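Side-chain contacts in ABC transporter periplasmic peptide-binding protein (PDB 4QFL), which binds dipeptides such as Ala-Phe and probably delivers them from the periplasm to an ABC transporter for uptake: residues A[336-339]-A[343-346]; A[442-447]-A[488-493]. All coordinates share one frame; numbering follows the deposited sequence.

Both contacts are buried, their centres about 9 Å apart; helix 480-497 forms one side of interaction 2 and backs interaction 1 from outside. Interaction 1 folds one loop, between strand 332-333 and helix 356-363, back on itself, burying 240 Å²; F345 and E346 bring it partly to the surface. Interaction 2 sets residues 442-447 against helix 480-497 over 108 Å², all three touching residues buried. Neither has a hydrogen bond between its segments: the first sets backbone oxygens against carbon atoms beside a leucine-alanine contact, the second is hydrocarbon on hydrocarbon. Q491 of interaction 2 hydrogen-bonds S336 and A344 of interaction 1 through its amide, and L338 CD2 packs on F443 CB at 3.3 Å.

Interaction 1. Residues A[336-339]-A[343-346]; sequences SILP and WAFE
A chi1 of 165° places the F345 ring opposite its backbone N and against the backbone of L338 and P339, while L338 sets CG anti to its carbonyl carbon (chi1 -67°) and brings the CD1 methyl against A344. The 336-339 half of this doubled-back loop opens with an ST turn at S336, and the whole lies against helix 480-497 of the solute-binding fold. The evidence for how the ring is seated is a set of oblique approaches. L338 O comes to 3.2 Å from F345 CD1, and P339 O lies 3.4 Å from F345 CB, so two consecutive carbonyl oxygens are pressed against one aromatic side chain. Farther along the ring, S336 CB reaches F345 CE1 at 3.9 Å. Replacing this phenylalanine by an alanine would probably open a gap beside S336 CB and take from L338 O its close ring neighbour, weakening the hold of one half of the loop on the other. Apolar contact continues through L338, whose CD1 meets the methyl of A344, 3.6 Å from A344 CB, and also lies near the carbonyl oxygen of that alanine. At the other end, the carbonyl oxygen of E346 approaches S336 CB to 3.4 Å. Outside the loop, Q491 OE1 hydrogen-bonds to both S336 OG and E346 N and thereby ties the two halves to helix 480-497. E346 OE1 adds a salt bridge to K484 on the same helix. S336 OG has a second, internal task, accepting the L338 N-H that defines the ST turn, at 3.3 Å from L338 N with an N-H...OG angle of 162°.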
# COMPACT_ATOMS: atom_id res chain seq x y z
N SER A 336 -9.13 12.35 12.03
CA SER A 336 -10.02 11.65 11.13
C SER A 336 -9.19 10.51 10.57
O SER A 336 -7.99 10.49 10.77
CB SER A 336 -10.45 12.57 10.00
OG SER A 336 -11.10 11.82 8.98
N ILE A 337 -9.81 9.56 9.88
CA ILE A 337 -9.00 8.55 9.19
C ILE A 337 -8.08 9.21 8.13
O ILE A 337 -6.96 8.76 7.88
CB ILE A 337 -9.85 7.39 8.59
CG1 ILE A 337 -8.93 6.26 8.12
CG2 ILE A 337 -10.73 7.88 7.44
CD1 ILE A 337 -9.62 5.03 7.62
N LEU A 338 -8.55 10.30 7.54
CA LEU A 338 -7.80 10.98 6.50
C LEU A 338 -6.74 11.89 7.10
O LEU A 338 -7.03 12.61 8.06
CB LEU A 338 -8.73 11.82 5.61
CG LEU A 338 -9.73 11.04 4.75
CD1 LEU A 338 -10.53 11.98 3.82
CD2 LEU A 338 -9.02 9.95 3.97
N PRO A 339 -5.52 11.87 6.54
CA PRO A 339 -4.48 12.81 6.96
C PRO A 339 -4.89 14.22 6.56
O PRO A 339 -5.67 14.37 5.62
CB PRO A 339 -3.25 12.36 6.16
CG PRO A 339 -3.82 11.63 4.97
CD PRO A 339 -5.06 10.96 5.47
N TRP A 343 -7.35 16.11 0.38
CA TRP A 343 -8.28 17.19 0.05
C TRP A 343 -9.65 17.01 0.66
O TRP A 343 -10.41 17.97 0.80
CB TRP A 343 -8.34 17.49 -1.45
CG TRP A 343 -8.80 16.41 -2.41
CD1 TRP A 343 -8.02 15.75 -3.31
CD2 TRP A 343 -10.15 15.95 -2.65
NE1 TRP A 343 -8.78 14.89 -4.06
CE2 TRP A 343 -10.09 14.99 -3.68
CE3 TRP A 343 -11.39 16.24 -2.08
CZ2 TRP A 343 -11.22 14.31 -4.15
CZ3 TRP A 343 -12.52 15.57 -2.54
CH2 TRP A 343 -12.43 14.61 -3.57
N ALA A 344 -9.97 15.79 1.06
CA ALA A 344 -11.26 15.52 1.68
C ALA A 344 -11.19 15.55 3.20
O ALA A 344 -12.18 15.23 3.87
CB ALA A 344 -11.81 14.17 1.20
N PHE A 345 -10.04 15.92 3.75
CA PHE A 345 -9.87 15.84 5.19
C PHE A 345 -10.88 16.72 5.90
O PHE A 345 -11.13 17.85 5.50
CB PHE A 345 -8.47 16.24 5.61
CG PHE A 345 -8.33 16.52 7.07
CD1 PHE A 345 -8.36 15.49 8.00
CD2 PHE A 345 -8.17 17.82 7.53
CE1 PHE A 345 -8.22 15.75 9.35
CE2 PHE A 345 -8.03 18.08 8.88
CZ PHE A 345 -8.06 17.05 9.80
N GLU A 346 -11.45 16.18 6.96
CA GLU A 346 -12.34 16.93 7.82
C GLU A 346 -12.18 16.43 9.24
O GLU A 346 -12.42 15.26 9.52
CB GLU A 346 -13.78 16.80 7.36
CG GLU A 346 -14.73 17.81 7.98
CD GLU A 346 -14.58 19.22 7.44
OE1 GLU A 346 -14.04 19.41 6.32
OE2 GLU A 346 -15.02 20.15 8.14

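Interaction 2. Residues A[442-447]-A[488-493]; sequences NFFSPL and DAAQSM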
# COMPACT_ATOMS: atom_id res chain seq x y z
N ASN A 442 -8.99 6.19 -1.96
CA ASN A 442 -7.92 5.24 -1.66
C ASN A 442 -7.79 4.93 -0.15
O ASN A 442 -7.22 3.91 0.24
CB ASN A 442 -6.58 5.71 -2.26
CG ASN A 442 -5.49 4.64 -2.17
OD1 ASN A 442 -5.51 3.64 -2.89
ND2 ASN A 442 -4.52 4.87 -1.31
N PHE A 443 -8.35 5.80 0.69
CA PHE A 443 -8.37 5.56 2.13
C PHE A 443 -9.63 4.82 2.56
O PHE A 443 -9.79 4.48 3.73
CB PHE A 443 -8.29 6.88 2.91
CG PHE A 443 -6.89 7.39 3.10
CD1 PHE A 443 -6.10 6.88 4.13
CD2 PHE A 443 -6.37 8.36 2.27
CE1 PHE A 443 -4.80 7.33 4.32
CE2 PHE A 443 -5.08 8.81 2.45
CZ PHE A 443 -4.30 8.30 3.48
N PHE A 444 -10.53 4.57 1.61
CA PHE A 444 -11.84 4.03 1.96
C PHE A 444 -12.10 2.70 1.29
O PHE A 444 -12.22 1.68 1.94
CB PHE A 444 -12.93 5.03 1.62
CG PHE A 444 -12.88 6.28 2.45
CD1 PHE A 444 -13.29 6.26 3.79
CD2 PHE A 444 -12.41 7.45 1.92
CE1 PHE A 444 -13.25 7.41 4.56
CE2 PHE A 444 -12.37 8.61 2.68
CZ PHE A 444 -12.78 8.59 4.00
N SER A 445 -12.19 2.73 -0.03
CA SER A 445 -12.51 1.52 -0.77
C SER A 445 -11.55 0.33 -0.54
O SER A 445 -12.01 -0.80 -0.38
CB SER A 445 -12.73 1.82 -2.25
OG SER A 445 -13.98 2.46 -2.44
N PRO A 446 -10.22 0.57 -0.50
CA PRO A 446 -9.32 -0.57 -0.29
C PRO A 446 -9.22 -1.03 1.16
O PRO A 446 -8.46 -1.96 1.44
CB PRO A 446 -7.94 -0.04 -0.73
CG PRO A 446 -8.20 1.29 -1.40
CD PRO A 446 -9.49 1.81 -0.81
N LEU A 447 -9.95 -0.39 2.06
CA LEU A 447 -9.74 -0.61 3.48
C LEU A 447 -10.97 -1.10 4.18
O LEU A 447 -10.95 -2.15 4.80
CB LEU A 447 -9.34 0.70 4.15
CG LEU A 447 -7.92 0.81 4.69
CD1 LEU A 447 -6.93 0.49 3.58
CD2 LEU A 447 -7.70 2.19 5.25
N ASP A 488 -17.10 13.44 3.71
CA ASP A 488 -17.37 13.97 5.04
C ASP A 488 -18.22 12.99 5.85
O ASP A 488 -17.92 12.69 7.01
CB ASP A 488 -18.09 15.32 4.97
CG ASP A 488 -17.18 16.45 4.55
OD1 ASP A 488 -15.96 16.27 4.62
OD2 ASP A 488 -17.69 17.52 4.15
N ALA A 489 -19.29 12.51 5.24
CA ALA A 489 -20.20 11.63 5.95
C ALA A 489 -19.47 10.34 6.29
O ALA A 489 -19.72 9.73 7.34
CB ALA A 489 -21.45 11.36 5.10
N ALA A 490 -18.55 9.93 5.42
CA ALA A 490 -17.82 8.69 5.61
C ALA A 490 -16.87 8.79 6.80
O ALA A 490 -16.76 7.86 7.60
CB ALA A 490 -17.04 8.33 4.35
N GLN A 491 -16.18 9.92 6.91
CA GLN A 491 -15.25 10.11 8.01
C GLN A 491 -16.00 10.10 9.33
O GLN A 491 -15.53 9.53 10.32
CB GLN A 491 -14.47 11.41 7.85
CG GLN A 491 -13.47 11.38 6.72
CD GLN A 491 -12.93 12.74 6.38
OE1 GLN A 491 -11.95 13.19 6.95
NE2 GLN A 491 -13.57 13.41 5.43
N SER A 492 -17.17 10.72 9.34
CA SER A 492 -17.99 10.78 10.55
C SER A 492 -18.45 9.40 11.03
O SER A 492 -18.44 9.10 12.23
CB SER A 492 -19.18 11.70 10.32
OG SER A 492 -18.75 13.03 10.18
N MET A 493 -18.86 8.58 10.07
CA MET A 493 -19.39 7.25 10.37
C MET A 493 -18.30 6.39 11.00
O MET A 493 -18.55 5.67 11.96
CB MET A 493 -19.94 6.60 9.11
CG MET A 493 -20.82 5.39 9.39
SD MET A 493 -21.59 4.67 7.93
CE MET A 493 -22.61 6.02 7.38
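The side chains of F444 and Q491 run nearly perpendicular to each other, the phenyl ring and the amide plane 63° apart. In this part of the solute-binding fold the segment 442-447, which runs into the short, weakly bonded helix 445-448, packs on helix 480-497 by a single aromatic side chain. Q491 CG comes in at the edge of the F444 ring, close to its plane, 4.0 Å from F444 CZ. A490 approaches obliquely instead, its CB 3.9 Å from F444 CE1. The adjacent ring atoms CE1 and CZ thus rest on two successive helix residues. With CG anti to the carbonyl carbon (chi1 -66°), F444 projects its ring across to the helix, spanning a CA-to-CA separation of 8.4 Å between F444 and A490. F443 CB sits over one face of the F444 ring, displaced from the ring centre. Y487, one turn before Q491, brings its own ring to F444 with the planes only some 10° apart, and F467 and L471 of helix 465-475 also touch the phenyl group, making F444 a junction between two helices. Q491 meets the ring through its methylene carbon while its chain runs on, extended beyond CG, to polar partners: OE1 hydrogen-bonds S336 OG, and NE2 hydrogen-bonds both A344 O and, within its own helix, Y487 O.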